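Local coordinates for alternansucrase (Leuconostoc mesenteroides, PDB 6HVG), which belongs to glycoside hydrolase family 70, large secreted multidomain enzymes built round a TIM-type barrel, and carries a bound calcium ion, at residues A[380-394]-A[1284-1296]. Numbering follows the deposited sequence.
Sequences QGLVSQSNENTPHNA and QLQNKDAQTGFIS
Gln380 O lies in plane at the edge of the Phe1294 ring, 3.5 Å from CD1, while Phe378 stacks with that ring. Against the Gln385 amide rests the methyl CG2 of Thr1292, 3.7 Å from CD; this amide and that of Gln1284 are turned 56° apart. These groups flank a small two-stranded antiparallel sheet, 383-384 with 1291-1292, which joins chain parts about 890 residues apart. Val383 and Thr1292, beta-branched residues suited to strands, form its hydrogen-bonded pair: Val383 N reaches Thr1292 O (3.1 Å) from above the carbonyl plane, whereas Thr1292 N approaches Val383 O in the carbonyl plane. Beyond them the chain turns at Gly1293, whose positive phi suits a residue without a side chain; Phe1294 N then bonds nearly straight to Gln380 O (2.9 Å, 167°). Gln385 suits a polar border, its amide bonding to Asn478 and to Ile1306 O while its backbone N holds Ala1290 O. CD2 of Leu382 meets CD1 of Ile1295, an apolar pair. Farther along, the capping box of Asn387 and Thr390 leads into the short helix 390-393; with Thr390 OG1 beside the backbone N (chi1 -58°), CG2 is left anti to it and approaches Asn1287 OD1. The small CB of Ala394 lies beside Leu1285 O and 4.0 Å from Asn1287 CB. Asp1289 OD1 accepts a weak bond from Ser386 OG at 3.1 Å.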
ATOM      1  N   GLN A 380     -46.333   7.010   1.056  1.00 58.02           N
ATOM      2  CA  GLN A 380     -46.467   7.604  -0.287  1.00 56.40           C
ATOM      3  C   GLN A 380     -47.442   6.792  -1.170  1.00 52.31           C
ATOM      4  O   GLN A 380     -47.113   5.715  -1.616  1.00 51.56           O
ATOM      5  CB  GLN A 380     -45.077   7.701  -0.958  1.00 55.68           C
ATOM      6  CG  GLN A 380     -45.043   8.334  -2.354  1.00 54.69           C
ATOM      7  CD  GLN A 380     -45.512   9.781  -2.371  1.00 58.80           C
ATOM      8  OE1 GLN A 380     -44.978  10.633  -1.644  1.00 55.91           O
ATOM      9  NE2 GLN A 380     -46.517  10.080  -3.210  1.00 62.51           N
ATOM     10  N   GLY A 381     -48.640   7.320  -1.389  1.00 52.39           N
ATOM     11  CA  GLY A 381     -49.676   6.650  -2.202  1.00 50.98           C
ATOM     12  C   GLY A 381     -49.376   6.882  -3.668  1.00 48.22           C
ATOM     13  O   GLY A 381     -48.526   7.728  -4.006  1.00 46.65           O
ATOM     14  N   LEU A 382     -50.064   6.166  -4.552  1.00 45.04           N
ATOM     15  CA  LEU A 382     -49.785   6.344  -5.977  1.00 45.33           C
ATOM     16  C   LEU A 382     -50.217   7.760  -6.381  1.00 45.60           C
ATOM     17  O   LEU A 382     -51.343   8.156  -6.108  1.00 46.37           O
ATOM     18  CB  LEU A 382     -50.480   5.280  -6.822  1.00 44.07           C
ATOM     19  CG  LEU A 382     -50.018   5.176  -8.274  1.00 45.45           C
ATOM     20  CD1 LEU A 382     -48.529   4.816  -8.365  1.00 45.70           C
ATOM     21  CD2 LEU A 382     -50.837   4.108  -8.989  1.00 45.78           C
ATOM     22  N   VAL A 383     -49.306   8.518  -6.975  1.00 43.99           N
ATOM     23  CA  VAL A 383     -49.625   9.851  -7.446  1.00 46.45           C
ATOM     24  C   VAL A 383     -49.080  10.070  -8.840  1.00 47.05           C
ATOM     25  O   VAL A 383     -48.063   9.527  -9.219  1.00 51.38           O
ATOM     26  CB  VAL A 383     -49.119  10.987  -6.533  1.00 47.02           C
ATOM     27  CG1 VAL A 383     -49.804  10.929  -5.185  1.00 47.58           C
ATOM     28  CG2 VAL A 383     -47.616  10.980  -6.406  1.00 47.09           C
ATOM     29  N   SER A 384     -49.787  10.883  -9.597  1.00 49.83           N
ATOM     30  CA  SER A 384     -49.363  11.289 -10.918  1.00 53.21           C
ATOM     31  C   SER A 384     -48.490  12.528 -10.812  1.00 54.28           C
ATOM     32  O   SER A 384     -48.775  13.439 -10.037  1.00 56.49           O
ATOM     33  CB  SER A 384     -50.588  11.606 -11.757  1.00 56.36           C
ATOM     34  OG  SER A 384     -50.243  11.743 -13.122  1.00 61.41           O
ATOM     35  N   GLN A 385     -47.418  12.560 -11.579  1.00 53.45           N
ATOM     36  CA  GLN A 385     -46.484  13.651 -11.481  1.00 52.48           C
ATOM     37  C   GLN A 385     -46.667  14.690 -12.566  1.00 54.19           C
ATOM     38  O   GLN A 385     -46.212  15.832 -12.397  1.00 56.91           O
ATOM     39  CB  GLN A 385     -45.061  13.089 -11.501  1.00 53.39           C
ATOM     40  CG  GLN A 385     -44.716  12.319 -10.229  1.00 53.50           C
ATOM     41  CD  GLN A 385     -43.252  12.014 -10.092  1.00 49.02           C
ATOM     42  OE1 GLN A 385     -42.540  12.686  -9.360  1.00 44.57           O
ATOM     43  NE2 GLN A 385     -42.801  10.991 -10.813  1.00 50.25           N
ATOM     44  N   SER A 386     -47.345  14.321 -13.656  1.00 54.25           N
ATOM     45  CA  SER A 386     -47.495  15.230 -14.784  1.00 56.02           C
ATOM     46  C   SER A 386     -48.333  16.459 -14.440  1.00 57.49           C
ATOM     47  O   SER A 386     -49.315  16.365 -13.694  1.00 59.50           O
ATOM     48  CB  SER A 386     -48.058  14.501 -16.003  1.00 56.43           C
ATOM     49  OG  SER A 386     -49.333  13.986 -15.755  1.00 59.87           O
ATOM     50  N   ASN A 387     -47.920  17.605 -14.974  1.00 59.11           N
ATOM     51  CA  ASN A 387     -48.604  18.866 -14.771  1.00 60.10           C
ATOM     52  C   ASN A 387     -48.286  19.836 -15.932  1.00 59.93           C
ATOM     53  O   ASN A 387     -47.841  19.395 -16.982  1.00 58.73           O
ATOM     54  CB  ASN A 387     -48.249  19.410 -13.382  1.00 60.08           C
ATOM     55  CG  ASN A 387     -46.760  19.682 -13.203  1.00 63.14           C
ATOM     56  OD1 ASN A 387     -45.979  19.709 -14.155  1.00 68.03           O
ATOM     57  ND2 ASN A 387     -46.380  19.956 -11.982  1.00 64.03           N
ATOM     58  N   GLU A 388     -48.532  21.129 -15.743  1.00 61.67           N
ATOM     59  CA  GLU A 388     -48.297  22.125 -16.778  1.00 67.39           C
ATOM     60  C   GLU A 388     -46.826  22.277 -17.199  1.00 69.14           C
ATOM     61  O   GLU A 388     -46.539  22.725 -18.297  1.00 74.51           O
ATOM     62  CB  GLU A 388     -48.909  23.490 -16.385  1.00 73.91           C
ATOM     63  CG  GLU A 388     -48.215  24.272 -15.263  1.00 79.34           C
ATOM     64  CD  GLU A 388     -48.707  23.914 -13.859  1.00 83.71           C
ATOM     65  OE1 GLU A 388     -49.378  22.857 -13.701  1.00 85.86           O
ATOM     66  OE2 GLU A 388     -48.386  24.683 -12.920  1.00 82.74           O
ATOM     67  N   ASN A 389     -45.895  21.877 -16.348  1.00 68.00           N
ATOM     68  CA  ASN A 389     -44.474  22.004 -16.657  1.00 66.28           C
ATOM     69  C   ASN A 389     -43.860  20.789 -17.334  1.00 63.60           C
ATOM     70  O   ASN A 389     -42.775  20.886 -17.889  1.00 66.76           O
ATOM     71  CB  ASN A 389     -43.695  22.301 -15.382  1.00 66.38           C
ATOM     72  CG  ASN A 389     -44.249  23.488 -14.631  1.00 67.02           C
ATOM     73  OD1 ASN A 389     -44.798  24.412 -15.220  1.00 70.53           O
ATOM     74  ND2 ASN A 389     -44.106  23.466 -13.333  1.00 67.11           N
ATOM     75  N   THR A 390     -44.543  19.654 -17.301  1.00 60.04           N
ATOM     76  CA  THR A 390     -43.992  18.430 -17.877  1.00 56.31           C
ATOM     77  C   THR A 390     -43.627  18.571 -19.363  1.00 56.31           C
ATOM     78  O   THR A 390     -42.501  18.290 -19.731  1.00 59.32           O
ATOM     79  CB  THR A 390     -44.942  17.238 -17.663  1.00 54.72           C
ATOM     80  OG1 THR A 390     -45.167  17.059 -16.267  1.00 55.60           O
ATOM     81  CG2 THR A 390     -44.379  15.945 -18.231  1.00 54.94           C
ATOM     82  N   PRO A 391     -44.558  19.002 -20.229  1.00 59.44           N
ATOM     83  CA  PRO A 391     -44.173  19.137 -21.641  1.00 61.81           C
ATOM     84  C   PRO A 391     -43.025  20.115 -21.894  1.00 60.45           C
ATOM     85  O   PRO A 391     -42.314  19.955 -22.878  1.00 60.34           O
ATOM     86  CB  PRO A 391     -45.453  19.633 -22.345  1.00 63.06           C
ATOM     87  CG  PRO A 391     -46.348  20.095 -21.266  1.00 62.95           C
ATOM     88  CD  PRO A 391     -45.947  19.413 -19.996  1.00 62.27           C
ATOM     89  N   HIS A 392     -42.870  21.121 -21.035  1.00 59.25           N
ATOM     90  CA  HIS A 392     -41.789  22.098 -21.172  1.00 62.87           C
ATOM     91  C   HIS A 392     -40.428  21.513 -20.742  1.00 63.04           C
ATOM     92  O   HIS A 392     -39.435  21.685 -21.435  1.00 62.84           O
ATOM     93  CB  HIS A 392     -42.095  23.372 -20.370  1.00 66.68           C
ATOM     94  CG  HIS A 392     -43.374  24.061 -20.766  1.00 71.25           C
ATOM     95  ND1 HIS A 392     -43.815  24.140 -22.072  1.00 75.96           N
ATOM     96  CD2 HIS A 392     -44.300  24.716 -20.024  1.00 70.97           C
ATOM     97  CE1 HIS A 392     -44.960  24.798 -22.116  1.00 75.14           C
ATOM     98  NE2 HIS A 392     -45.273  25.164 -20.888  1.00 74.63           N
ATOM     99  N   ASN A 393     -40.384  20.820 -19.605  1.00 62.20           N
ATOM    100  CA  ASN A 393     -39.149  20.239 -19.102  1.00 58.78           C
ATOM    101  C   ASN A 393     -38.772  18.915 -19.752  1.00 60.47           C
ATOM    102  O   ASN A 393     -37.665  18.437 -19.545  1.00 63.48           O
ATOM    103  CB  ASN A 393     -39.204  20.031 -17.589  1.00 58.23           C
ATOM    104  CG  ASN A 393     -38.980  21.315 -16.804  1.00 60.86           C
ATOM    105  OD1 ASN A 393     -38.299  22.235 -17.261  1.00 68.35           O
ATOM    106  ND2 ASN A 393     -39.551  21.380 -15.619  1.00 59.71           N
ATOM    107  N   ALA A 394     -39.639  18.338 -20.573  1.00 60.90           N
ATOM    108  CA  ALA A 394     -39.310  17.094 -21.262  1.00 58.03           C
ATOM    109  C   ALA A 394     -38.148  17.289 -22.230  1.00 59.63           C
ATOM    110  O   ALA A 394     -37.857  18.397 -22.679  1.00 61.94           O
ATOM    111  CB  ALA A 394     -40.524  16.568 -22.004  1.00 57.70           C
ATOM    112  N   GLN A1284     -41.079  11.128 -17.374  1.00 46.75           N
ATOM    113  CA  GLN A1284     -41.228  12.594 -17.313  1.00 50.21           C
ATOM    114  C   GLN A1284     -40.525  13.229 -18.502  1.00 52.99           C
ATOM    115  O   GLN A1284     -40.996  14.245 -19.052  1.00 55.13           O
ATOM    116  CB  GLN A1284     -40.549  13.210 -16.072  1.00 53.51           C
ATOM    117  CG  GLN A1284     -40.965  12.689 -14.726  1.00 52.34           C
ATOM    118  CD  GLN A1284     -40.323  11.385 -14.383  1.00 50.21           C
ATOM    119  OE1 GLN A1284     -40.125  10.519 -15.250  1.00 46.67           O
ATOM    120  NE2 GLN A1284     -40.017  11.215 -13.099  1.00 52.08           N
ATOM    121  N   LEU A1285     -39.365  12.675 -18.847  1.00 51.97           N
ATOM    122  CA  LEU A1285     -38.518  13.253 -19.860  1.00 54.41           C
ATOM    123  C   LEU A1285     -39.065  13.054 -21.255  1.00 55.61           C
ATOM    124  O   LEU A1285     -38.701  13.827 -22.139  1.00 61.67           O
ATOM    125  CB  LEU A1285     -37.096  12.706 -19.768  1.00 56.47           C
ATOM    126  CG  LEU A1285     -36.206  13.284 -18.656  1.00 55.20           C
ATOM    127  CD1 LEU A1285     -36.177  14.800 -18.651  1.00 58.38           C
ATOM    128  CD2 LEU A1285     -36.689  12.822 -17.325  1.00 55.36           C
ATOM    129  N   GLN A1286     -39.958  12.082 -21.447  1.00 56.43           N
ATOM    130  CA  GLN A1286     -40.612  11.865 -22.744  1.00 57.36           C
ATOM    131  C   GLN A1286     -42.025  12.423 -22.824  1.00 57.19           C
ATOM    132  O   GLN A1286     -42.785  12.086 -23.734  1.00 55.71           O
ATOM    133  CB  GLN A1286     -40.678  10.386 -23.045  1.00 56.91           C
ATOM    134  CG  GLN A1286     -39.342   9.685 -23.074  1.00 58.26           C
ATOM    135  CD  GLN A1286     -39.519   8.218 -23.380  1.00 59.71           C
ATOM    136  OE1 GLN A1286     -40.327   7.534 -22.749  1.00 67.11           O
ATOM    137  NE2 GLN A1286     -38.796   7.734 -24.378  1.00 59.80           N
ATOM    138  N   ASN A1287     -42.355  13.302 -21.885  1.00 59.95           N
ATOM    139  CA  ASN A1287     -43.699  13.886 -21.755  1.00 56.35           C
ATOM    140  C   ASN A1287     -44.756  12.824 -21.639  1.00 56.60           C
ATOM    141  O   ASN A1287     -45.753  12.879 -22.346  1.00 65.43           O
ATOM    142  CB  ASN A1287     -44.020  14.844 -22.916  1.00 54.33           C
ATOM    143  CG  ASN A1287     -45.224  15.744 -22.624  1.00 54.32           C
ATOM    144  OD1 ASN A1287     -45.566  16.014 -21.486  1.00 54.69           O
ATOM    145  ND2 ASN A1287     -45.901  16.157 -23.665  1.00 54.58           N
ATOM    146  N   LYS A1288     -44.523  11.837 -20.786  1.00 53.44           N
ATOM    147  CA  LYS A1288     -45.516  10.846 -20.500  1.00 56.26           C
ATOM    148  C   LYS A1288     -45.731  10.963 -19.038  1.00 56.58           C
ATOM    149  O   LYS A1288     -44.952  11.607 -18.356  1.00 55.71           O
ATOM    150  CB  LYS A1288     -45.033   9.451 -20.883  1.00 60.67           C
ATOM    151  CG  LYS A1288     -44.883   9.277 -22.379  1.00 65.28           C
ATOM    152  CD  LYS A1288     -44.684   7.799 -22.700  1.00 74.23           C
ATOM    153  CE  LYS A1288     -44.325   7.560 -24.171  1.00 80.20           C
ATOM    154  NZ  LYS A1288     -45.392   8.080 -25.082  1.00 82.93           N
ATOM    155  N   ASP A1289     -46.796  10.346 -18.548  1.00 60.88           N
ATOM    156  CA  ASP A1289     -47.169  10.446 -17.146  1.00 61.96           C
ATOM    157  C   ASP A1289     -46.501   9.383 -16.300  1.00 59.42           C
ATOM    158  O   ASP A1289     -46.641   8.196 -16.572  1.00 63.51           O
ATOM    159  CB  ASP A1289     -48.675  10.307 -16.991  1.00 66.23           C
ATOM    160  CG  ASP A1289     -49.127  10.420 -15.543  1.00 70.01           C
ATOM    161  OD1 ASP A1289     -48.518  11.160 -14.746  1.00 72.88           O
ATOM    162  OD2 ASP A1289     -50.130   9.781 -15.199  1.00 75.18           O
ATOM    163  N   ALA A1290     -45.732   9.832 -15.315  1.00 55.06           N
ATOM    164  CA  ALA A1290     -44.983   8.963 -14.443  1.00 51.98           C
ATOM    165  C   ALA A1290     -45.700   8.920 -13.122  1.00 53.46           C
ATOM    166  O   ALA A1290     -45.844   9.939 -12.485  1.00 61.91           O
ATOM    167  CB  ALA A1290     -43.564   9.505 -14.259  1.00 49.97           C
ATOM    168  N   GLN A1291     -46.173   7.754 -12.712  1.00 52.48           N
ATOM    169  CA  GLN A1291     -46.853   7.648 -11.447  1.00 52.73           C
ATOM    170  C   GLN A1291     -45.913   7.006 -10.480  1.00 50.01           C
ATOM    171  O   GLN A1291     -45.162   6.089 -10.841  1.00 49.55           O
ATOM    172  CB  GLN A1291     -48.117   6.817 -11.600  1.00 57.68           C
ATOM    173  CG  GLN A1291     -49.121   7.484 -12.507  1.00 63.38           C
ATOM    174  CD  GLN A1291     -50.352   6.640 -12.712  1.00 68.00           C
ATOM    175  OE1 GLN A1291     -50.261   5.474 -13.112  1.00 73.32           O
ATOM    176  NE2 GLN A1291     -51.515   7.229 -12.457  1.00 65.65           N
ATOM    177  N   THR A1292     -45.951   7.462  -9.241  1.00 44.60           N
ATOM    178  CA  THR A1292     -44.993   6.966  -8.278  1.00 43.85           C
ATOM    179  C   THR A1292     -45.627   6.748  -6.929  1.00 42.85           C
ATOM    180  O   THR A1292     -46.398   7.571  -6.469  1.00 47.17           O
ATOM    181  CB  THR A1292     -43.753   7.880  -8.209  1.00 44.04           C
ATOM    182  OG1 THR A1292     -42.794   7.354  -7.295  1.00 40.67           O
ATOM    183  CG2 THR A1292     -44.135   9.266  -7.783  1.00 47.38           C
ATOM    184  N   GLY A1293     -45.286   5.634  -6.290  1.00 40.58           N
ATOM    185  CA  GLY A1293     -45.774   5.360  -4.969  1.00 39.98           C
ATOM    186  C   GLY A1293     -46.211   3.937  -4.833  1.00 42.89           C
ATOM    187  O   GLY A1293     -46.150   3.143  -5.800  1.00 46.00           O
ATOM    188  N   PHE A1294     -46.683   3.619  -3.634  1.00 41.28           N
ATOM    189  CA  PHE A1294     -47.198   2.320  -3.315  1.00 42.21           C
ATOM    190  C   PHE A1294     -48.721   2.331  -3.495  1.00 42.61           C
ATOM    191  O   PHE A1294     -49.398   3.190  -2.961  1.00 42.04           O
ATOM    192  CB  PHE A1294     -46.894   2.000  -1.855  1.00 42.93           C
ATOM    193  CG  PHE A1294     -45.450   1.985  -1.517  1.00 43.21           C
ATOM    194  CD1 PHE A1294     -44.795   3.149  -1.244  1.00 45.20           C
ATOM    195  CD2 PHE A1294     -44.734   0.783  -1.419  1.00 43.78           C
ATOM    196  CE1 PHE A1294     -43.446   3.134  -0.912  1.00 43.81           C
ATOM    197  CE2 PHE A1294     -43.387   0.769  -1.086  1.00 41.40           C
ATOM    198  CZ  PHE A1294     -42.747   1.947  -0.841  1.00 40.69           C
ATOM    199  N   ILE A1295     -49.250   1.344  -4.208  1.00 42.42           N
ATOM    200  CA  ILE A1295     -50.691   1.224  -4.386  1.00 41.16           C
ATOM    201  C   ILE A1295     -51.112  -0.203  -4.077  1.00 41.39           C
ATOM    202  O   ILE A1295     -50.547  -1.129  -4.598  1.00 43.73           O
ATOM    203  CB  ILE A1295     -51.116   1.601  -5.811  1.00 39.68           C
ATOM    204  CG1 ILE A1295     -52.656   1.689  -5.885  1.00 39.67           C
ATOM    205  CG2 ILE A1295     -50.486   0.657  -6.838  1.00 39.30           C
ATOM    206  CD1 ILE A1295     -53.194   2.179  -7.213  1.00 39.84           C
ATOM    207  N   SER A1296     -52.117  -0.366  -3.234  1.00 42.71           N
ATOM    208  CA  SER A1296     -52.674  -1.675  -2.919  1.00 41.67           C
ATOM    209  C   SER A1296     -53.698  -2.066  -3.958  1.00 44.29           C
ATOM    210  O   SER A1296     -54.373  -1.218  -4.547  1.00 43.88           O
ATOM    211  CB  SER A1296     -53.376  -1.657  -1.555  1.00 42.76           C
ATOM    212  OG  SER A1296     -52.507  -2.005  -0.495  1.00 42.88           O
TER